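Local coordinates for protein alanine racemase (PDB 2DY3) that belongs to the alanine racemase family, pairing an N-terminal TIM-barrel domain with a C-terminal beta domain and binding pyridoxal-5'-phosphate, at residues T204-D207 against L208-E211. Sequence-based numbering, arbitrary orientation.
Sequences TRSD and LHME
R205 and L208 close a tight turn in one continuous stretch: L208 N donates to R205 O at 3.0 Å with an N-H...O angle of 159°. A second i to i+3 bond, H209 N to S206 O, is weak at 3.4 Å, and the two together give a short 3-10 turn through S206 and D207. Across the turn the R205 side chain, bent at chi2 and chi3, folds back so that its guanidinium lies over L208; the methyl L208 CD1 sits over the centre of one face, 3.5 Å from R205 CZ. The edge of the same group meets D207 side-on. R205 NE reaches the syn lone pair of D207 OD2 at 2.9 Å, while R205 NH2 meets D207 OD1 at 3.2 Å; OD1 lies practically in the guanidinium plane, whereas OD2 is tilted from it. This two-nitrogen salt bridge fixes the rotation of the flat group, and NH1 has a further carboxylate in D171 at helix 169-186, onto which L208 also packs through I174. Further along, the H209 ring receives S206 CA over its face, offset toward the rim, a CH-pi contact of 3.6 Å to the centroid, 21° off the normal; F202 meets the same ring. The arrangement is a 3-10 turn flanked by an i to i+2 salt bridge between R205 and D207, in the loop joining helix 199-202 to strand 212-213 of the TIM-barrel domain.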
# COMPACT_ATOMS: atom_id res chain seq x y z
N THR B 204 -10.88 3.77 28.13
CA THR B 204 -11.54 4.87 28.84
C THR B 204 -12.95 4.57 29.37
O THR B 204 -13.50 5.36 30.12
CB THR B 204 -11.64 6.12 27.95
OG1 THR B 204 -12.23 7.19 28.71
CG2 THR B 204 -12.51 5.86 26.73
N ARG B 205 -13.52 3.44 28.97
CA ARG B 205 -14.87 3.08 29.42
C ARG B 205 -14.90 1.65 29.96
O ARG B 205 -15.31 0.72 29.26
CB ARG B 205 -15.87 3.20 28.26
CG ARG B 205 -16.12 4.62 27.78
CD ARG B 205 -16.81 5.44 28.86
NE ARG B 205 -18.18 5.00 29.11
CZ ARG B 205 -19.22 5.29 28.34
NH1 ARG B 205 -19.06 6.02 27.24
NH2 ARG B 205 -20.43 4.84 28.66
N SER B 206 -14.46 1.48 31.20
CA SER B 206 -14.44 0.16 31.81
C SER B 206 -15.86 -0.33 32.05
O SER B 206 -16.10 -1.53 32.21
CB SER B 206 -13.67 0.19 33.13
OG SER B 206 -13.62 -1.10 33.71
N ASP B 207 -16.80 0.60 32.06
CA ASP B 207 -18.20 0.25 32.27
C ASP B 207 -18.79 -0.42 31.03
O ASP B 207 -19.91 -0.92 31.07
CB ASP B 207 -19.02 1.49 32.63
CG ASP B 207 -18.94 2.57 31.57
OD1 ASP B 207 -19.92 3.33 31.42
OD2 ASP B 207 -17.89 2.67 30.89
N LEU B 208 -18.04 -0.43 29.93
CA LEU B 208 -18.53 -1.03 28.70
C LEU B 208 -17.80 -2.30 28.29
O LEU B 208 -17.93 -2.76 27.16
CB LEU B 208 -18.45 -0.01 27.55
CG LEU B 208 -19.18 1.31 27.77
CD1 LEU B 208 -18.95 2.24 26.59
CD2 LEU B 208 -20.67 1.04 27.96
N HIS B 209 -17.03 -2.88 29.21
CA HIS B 209 -16.29 -4.10 28.90
C HIS B 209 -17.18 -5.28 28.52
O HIS B 209 -16.81 -6.11 27.69
CB HIS B 209 -15.40 -4.50 30.06
CG HIS B 209 -14.21 -3.61 30.24
ND1 HIS B 209 -13.93 -2.56 29.40
CD2 HIS B 209 -13.21 -3.63 31.16
CE1 HIS B 209 -12.82 -1.97 29.79
NE2 HIS B 209 -12.36 -2.60 30.85
N MET B 210 -18.36 -5.37 29.14
CA MET B 210 -19.27 -6.47 28.86
C MET B 210 -18.51 -7.78 29.04
O MET B 210 -17.67 -7.89 29.92
CB MET B 210 -19.82 -6.35 27.44
CG MET B 210 -20.49 -5.01 27.20
SD MET B 210 -21.40 -4.94 25.66
CE MET B 210 -22.93 -5.74 26.15
N GLU B 211 -18.79 -8.78 28.20
CA GLU B 211 -18.09 -10.06 28.34
C GLU B 211 -16.79 -10.11 27.55
O GLU B 211 -15.93 -10.96 27.78
CB GLU B 211 -18.98 -11.22 27.88
CG GLU B 211 -20.24 -11.47 28.70
CD GLU B 211 -21.36 -10.50 28.35
OE1 GLU B 211 -21.32 -9.92 27.24
OE2 GLU B 211 -22.29 -10.35 29.17